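PDB 6ZGQ: AceL NrdHF-1-1 Intein from Metagenome, which excises itself from a precursor and joins the flanking segments as a naturally split class 3 intein, though this linked variant is splice-inactive. Local coordinates for residues Phe61-Phe66 with Ile113-Val118; Asn73-Ile77 with Val152-Met157. All blocks are in the same frame, centred on the assembly; numbering follows the deposited sequence. Where two conformers were deposited one is given.

Contact 1 of 2, residues Phe61-Phe66 with Ile113-Val118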
loop_
_atom_site.group_PDB
_atom_site.type_symbol
_atom_site.label_atom_id
_atom_site.label_comp_id
_atom_site.label_asym_id
_atom_site.label_seq_id
_atom_site.Cartn_x
_atom_site.Cartn_y
_atom_site.Cartn_z
ATOM N N PHE A 61 0.926 8.290 -5.913
ATOM C CA PHE A 61 0.107 9.057 -4.961
ATOM C C PHE A 61 1.065 9.745 -3.973
ATOM O O PHE A 61 1.896 9.052 -3.396
ATOM C CB PHE A 61 -0.843 8.113 -4.201
ATOM C CG PHE A 61 -1.897 7.460 -5.061
ATOM C CD1 PHE A 61 -1.597 6.347 -5.835
ATOM C CD2 PHE A 61 -3.194 7.943 -5.076
ATOM C CE1 PHE A 61 -2.567 5.740 -6.613
ATOM C CE2 PHE A 61 -4.166 7.347 -5.859
ATOM C CZ PHE A 61 -3.852 6.243 -6.631
ATOM N N GLU A 62 0.970 11.073 -3.808
ATOM C CA GLU A 62 1.888 11.844 -2.946
ATOM C C GLU A 62 1.177 13.028 -2.277
ATOM O O GLU A 62 0.618 13.887 -2.966
ATOM C CB GLU A 62 3.108 12.352 -3.735
ATOM C CG GLU A 62 4.168 13.012 -2.848
ATOM C CD GLU A 62 5.444 13.411 -3.574
ATOM O OE1 GLU A 62 5.448 13.482 -4.819
ATOM O OE2 GLU A 62 6.457 13.663 -2.887
ATOM N N GLY A 63 1.219 13.068 -0.944
ATOM C CA GLY A 63 0.753 14.230 -0.176
ATOM C C GLY A 63 0.583 13.909 1.297
ATOM O O GLY A 63 0.142 12.805 1.620
ATOM N N ALA A 64 0.983 14.854 2.156
ATOM C CA ALA A 64 0.668 14.872 3.593
ATOM C C ALA A 64 1.090 13.601 4.345
ATOM O O ALA A 64 0.324 13.094 5.172
ATOM C CB ALA A 64 -0.821 15.142 3.784
ATOM N N GLY A 65 2.304 13.115 4.062
ATOM C CA GLY A 65 2.886 11.929 4.718
ATOM C C GLY A 65 2.472 10.611 4.078
ATOM O O GLY A 65 2.840 9.549 4.589
ATOM N N PHE A 66 1.712 10.688 2.976
ATOM C CA PHE A 66 1.285 9.531 2.165
ATOM C C PHE A 66 2.096 9.521 0.851
ATOM O O PHE A 66 2.114 10.518 0.112
ATOM C CB PHE A 66 -0.231 9.617 1.893
ATOM C CG PHE A 66 -0.822 8.393 1.235
ATOM C CD1 PHE A 66 -1.113 7.259 1.975
ATOM C CD2 PHE A 66 -1.110 8.392 -0.121
ATOM C CE1 PHE A 66 -1.660 6.141 1.369
ATOM C CE2 PHE A 66 -1.653 7.277 -0.734
ATOM C CZ PHE A 66 -1.923 6.146 0.011
ATOM N N ILE A 113 -6.095 10.992 6.341
ATOM C CA ILE A 113 -5.858 12.238 5.584
ATOM C C ILE A 113 -6.800 12.282 4.379
ATOM O O ILE A 113 -7.041 11.238 3.765
ATOM C CB ILE A 113 -4.376 12.388 5.154
ATOM C CG1 ILE A 113 -3.887 11.170 4.351
ATOM C CG2 ILE A 113 -3.502 12.601 6.384
ATOM C CD1 ILE A 113 -2.847 11.510 3.310
ATOM N N LYS A 114 -7.343 13.469 4.081
ATOM C CA LYS A 114 -8.234 13.682 2.928
ATOM C C LYS A 114 -7.482 13.316 1.645
ATOM O O LYS A 114 -6.351 13.768 1.463
ATOM C CB LYS A 114 -8.731 15.137 2.871
ATOM C CG LYS A 114 -9.842 15.454 3.859
ATOM C CD LYS A 114 -10.205 16.928 3.862
ATOM C CE LYS A 114 -11.029 17.313 2.646
ATOM N NZ LYS A 114 -11.216 18.789 2.584
ATOM N N SER A 115 -8.100 12.473 0.806
ATOM C CA SER A 115 -7.517 12.030 -0.469
ATOM C C SER A 115 -7.257 13.230 -1.397
ATOM O O SER A 115 -6.348 13.161 -2.228
ATOM C CB SER A 115 -8.415 10.998 -1.153
ATOM O OG SER A 115 -9.742 11.465 -1.276
ATOM N N THR A 116 -8.037 14.306 -1.231
ATOM C CA THR A 116 -7.897 15.549 -2.007
ATOM C C THR A 116 -6.610 16.311 -1.636
ATOM O O THR A 116 -6.274 17.284 -2.308
ATOM C CB THR A 116 -9.132 16.465 -1.832
ATOM O OG1 THR A 116 -9.401 16.641 -0.438
ATOM C CG2 THR A 116 -10.363 15.859 -2.503
ATOM N N ASP A 117 -5.906 15.863 -0.588
ATOM C CA ASP A 117 -4.594 16.422 -0.183
ATOM C C ASP A 117 -3.461 15.611 -0.829
ATOM O O ASP A 117 -2.301 15.886 -0.546
ATOM C CB ASP A 117 -4.382 16.372 1.346
ATOM C CG ASP A 117 -5.209 17.399 2.131
ATOM O OD1 ASP A 117 -5.858 18.281 1.536
ATOM O OD2 ASP A 117 -5.190 17.313 3.372
ATOM N N VAL A 118 -3.800 14.618 -1.665
ATOM C CA VAL A 118 -2.843 13.662 -2.256
ATOM C C VAL A 118 -2.894 13.799 -3.781
ATOM O O VAL A 118 -3.922 13.487 -4.396
ATOM C CB VAL A 118 -3.174 12.205 -1.833
ATOM C CG1 VAL A 118 -2.225 11.186 -2.466
ATOM C CG2 VAL A 118 -3.143 12.071 -0.315
#
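Val-118 pushes its side chain into the hollow at the base of the hairpin formed by Phe-61 to Phe-66. The branch that does the wedging is CG1, held anti to the backbone N (chi1 178°). Val-118 CG1 stops 3.5 Å from Glu-62 N and 3.8 Å from Phe-61 CB, with Phe-66 CD2 on another flank. It meets the Phe-61 ring at the edge, near its plane. The Phe-66 side chain crosses Val-118 at about a right angle, and its ring carries on to stack with Phe-100 of strand 98-104.

A second bump sits beside the first. Ile-113 reaches out with CD1, which lies 3.5 Å from Phe-66 CB and 3.7 Å from Gly-63 O, while the Ala-64 methyl touches it more loosely, CB to CD1 at 4.2 Å. Between these two knobs the backbones themselves come together. Gly-63 has no side chain, and a beta-carbon there would run straight into Asp-117 O; instead Gly-63 CA sits 3.5 Å from that oxygen in a CA-H...O contact. Another such contact joins Val-118 CA to Glu-62 O.

The turns bond internally: the hairpin closes through a type I' turn, Gly-63 and Phe-66 bonding in both directions, and the short 3-10 turn through Asp-117 N to Lys-114 O and Val-118 N to Ser-115 O. The strands bond to their neighbours, Glu-62 pairing with Lys-119 where strand 119-125 joins strand 57-63. The two segments are held by close-fitting apolar side chains and backbone, with weak CA-H...O contacts where the glycine lets the chains approach.

Contact 2 of 2, residues Asn73-Ile77 with Val152-Met157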
loop_
_atom_site.group_PDB
_atom_site.type_symbol
_atom_site.label_atom_id
_atom_site.label_comp_id
_atom_site.label_asym_id
_atom_site.label_seq_id
_atom_site.Cartn_x
_atom_site.Cartn_y
_atom_site.Cartn_z
ATOM N N ASN A 73 -3.544 -1.366 -11.714
ATOM C CA ASN A 73 -4.612 -2.218 -11.146
ATOM C C ASN A 73 -4.332 -2.608 -9.697
ATOM O O ASN A 73 -4.996 -3.509 -9.181
ATOM C CB ASN A 73 -4.831 -3.494 -11.977
ATOM C CG ASN A 73 -5.237 -3.196 -13.403
ATOM O OD1 ASN A 73 -6.073 -2.330 -13.651
ATOM N ND2 ASN A 73 -4.649 -3.908 -14.345
ATOM N N HIS A 74 -3.360 -1.945 -9.060
ATOM C CA HIS A 74 -3.097 -2.100 -7.621
ATOM C C HIS A 74 -4.304 -1.598 -6.823
ATOM O O HIS A 74 -4.895 -0.574 -7.193
ATOM C CB HIS A 74 -1.851 -1.338 -7.188
ATOM C CG HIS A 74 -1.545 -1.517 -5.743
ATOM N ND1 HIS A 74 -1.082 -2.710 -5.235
ATOM C CD2 HIS A 74 -1.671 -0.678 -4.691
ATOM C CE1 HIS A 74 -0.913 -2.589 -3.933
ATOM N NE2 HIS A 74 -1.273 -1.369 -3.575
ATOM N N ARG A 75 -4.662 -2.319 -5.757
ATOM C CA ARG A 75 -5.804 -1.974 -4.905
ATOM C C ARG A 75 -5.375 -0.872 -3.926
ATOM O O ARG A 75 -4.462 -1.089 -3.113
ATOM C CB ARG A 75 -6.327 -3.223 -4.176
ATOM C CG ARG A 75 -6.988 -4.234 -5.111
ATOM C CD ARG A 75 -7.202 -5.589 -4.459
ATOM N NE ARG A 75 -8.114 -5.514 -3.310
ATOM C CZ ARG A 75 -7.766 -5.636 -2.025
ATOM N NH1 ARG A 75 -6.511 -5.857 -1.663
ATOM N NH2 ARG A 75 -8.692 -5.540 -1.080
ATOM N N MET A 76 -5.979 0.316 -4.060
ATOM C CA MET A 76 -5.804 1.412 -3.101
ATOM C C MET A 76 -6.849 1.226 -2.008
ATOM O O MET A 76 -7.989 0.864 -2.323
ATOM C CB MET A 76 -5.962 2.774 -3.782
ATOM C CG MET A 76 -4.942 3.019 -4.883
ATOM S SD MET A 76 -3.248 2.864 -4.286
ATOM C CE MET A 76 -3.112 4.356 -3.303
ATOM N N ILE A 77 -6.429 1.417 -0.752
ATOM C CA ILE A 77 -7.248 1.200 0.448
ATOM C C ILE A 77 -7.484 2.574 1.078
ATOM O O ILE A 77 -6.530 3.336 1.278
ATOM C CB ILE A 77 -6.541 0.228 1.432
ATOM C CG1 ILE A 77 -6.264 -1.129 0.755
ATOM C CG2 ILE A 77 -7.346 0.034 2.712
ATOM C CD1 ILE A 77 -7.495 -1.905 0.323
ATOM N N VAL A 152 -1.376 2.218 4.771
ATOM C CA VAL A 152 -2.043 0.951 4.416
ATOM C C VAL A 152 -2.200 0.940 2.891
ATOM O O VAL A 152 -2.589 1.961 2.317
ATOM C CB VAL A 152 -3.414 0.807 5.138
ATOM C CG1 VAL A 152 -4.207 -0.407 4.663
ATOM C CG2 VAL A 152 -3.216 0.736 6.650
ATOM N N THR A 153 -1.845 -0.180 2.256
ATOM C CA THR A 153 -2.007 -0.375 0.806
ATOM C C THR A 153 -2.638 -1.751 0.559
ATOM O O THR A 153 -2.547 -2.617 1.436
ATOM C CB THR A 153 -0.662 -0.229 0.067
ATOM O OG1 THR A 153 -0.929 0.041 -1.309
ATOM C CG2 THR A 153 0.207 -1.482 0.196
ATOM N N GLY A 154 -3.287 -1.935 -0.593
ATOM C CA GLY A 154 -3.955 -3.203 -0.924
ATOM C C GLY A 154 -2.985 -4.349 -1.169
ATOM O O GLY A 154 -1.912 -4.130 -1.750
ATOM N N ALA A 155 -3.368 -5.546 -0.711
ATOM C CA ALA A 155 -2.771 -6.835 -1.105
ATOM C C ALA A 155 -3.402 -7.294 -2.423
ATOM O O ALA A 155 -4.459 -6.771 -2.799
ATOM C CB ALA A 155 -3.008 -7.877 -0.020
ATOM N N SER A 156 -2.736 -8.214 -3.133
ATOM C CA SER A 156 -3.291 -8.873 -4.329
ATOM C C SER A 156 -4.261 -9.960 -3.864
ATOM O O SER A 156 -3.978 -10.650 -2.876
ATOM C CB SER A 156 -2.181 -9.460 -5.212
ATOM O OG SER A 156 -1.104 -9.961 -4.431
ATOM N N MET A 157 -5.401 -10.079 -4.554
ATOM C CA MET A 157 -6.488 -10.999 -4.168
ATOM C C MET A 157 -6.303 -12.364 -4.815
ATOM O O MET A 157 -5.781 -13.280 -4.180
ATOM C CB MET A 157 -7.855 -10.414 -4.540
ATOM C CG MET A 157 -8.361 -9.365 -3.558
ATOM S SD MET A 157 -8.521 -9.991 -1.870
ATOM C CE MET A 157 -9.942 -11.073 -2.019
HETATM O O HOH W 1 -3.691 2.379 -0.379
HETATM O O HOH W 2 -4.307 3.845 2.819
#
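His-74 points NE2 at the hydroxyl of Thr-153, giving a hydrogen bond to OG1 of 2.7 Å, fairly straight at 160° and lying in the ring plane. With CG anti to the backbone N (chi1 -178°), the imidazole swings across to that oxygen, and its second nitrogen, ND1, is hydrogen-bonded to the carbonyl of Glu-6. Thr-153 OG1 is also hydrogen-bonded to Gln-68 OE1, while Gln-68 NE2 bonds to Val-152 O.

Arg-75 brings NH1 to the carbonyl of Ala-155, near the guanidinium plane; the NH1 to O distance of 2.5 Å is short, and its exact value doubtful. Lys-139 O also takes NH1, and Glu-86 pairs with NE. Met-157 lays CG over one guanidinium face. By sequence, Ala-155 is probably the engineered replacement of the intein's terminal asparagine, and His-74 the conserved histidine of block B.

The main chains join directly just once, through a weak bond from Gly-154 N to Arg-75 O (2.9 Å, 128°). Beyond it they spread, and water takes over: water 2 links Ile-77 O to Val-152 O, while water 1 accepts from Ile-77 N at 2.9 Å. Ile-77 also packs CG1 on the Gly-154 backbone and CG2 against Val-152 CG1.

Segments 75-77 and 152-154 run roughly antiparallel, 150° between their directions; strand 75-80 pairs with 83-88 and 98-104, and 150-154 lies between 98-104 and 140-144.

How the contacts relate
Contact 2 lies near the middle of the chain and is almost wholly buried; the centre of contact 1 lies about 13 Å from that of the chain, with Phe-61, Phe-66 and Val-118 inside, Ala-64 and Asp-117 exposed. Their chemistry differs accordingly: the outer one is closed by apolar side chains, the inner one by a polar set reaching Glu-6, Gln-68 and Glu-86. The centres are 16 Å apart, yet the two meet through Met-76, whose CE packs 3.6 Å from Phe-61 CD1 and also touches the Phe-66 ring. Both reach the larger antiparallel sheet; contact 1 adds the hairpin of the three-stranded one. Along the chain their segments alternate within the all-beta HINT fold of inteins.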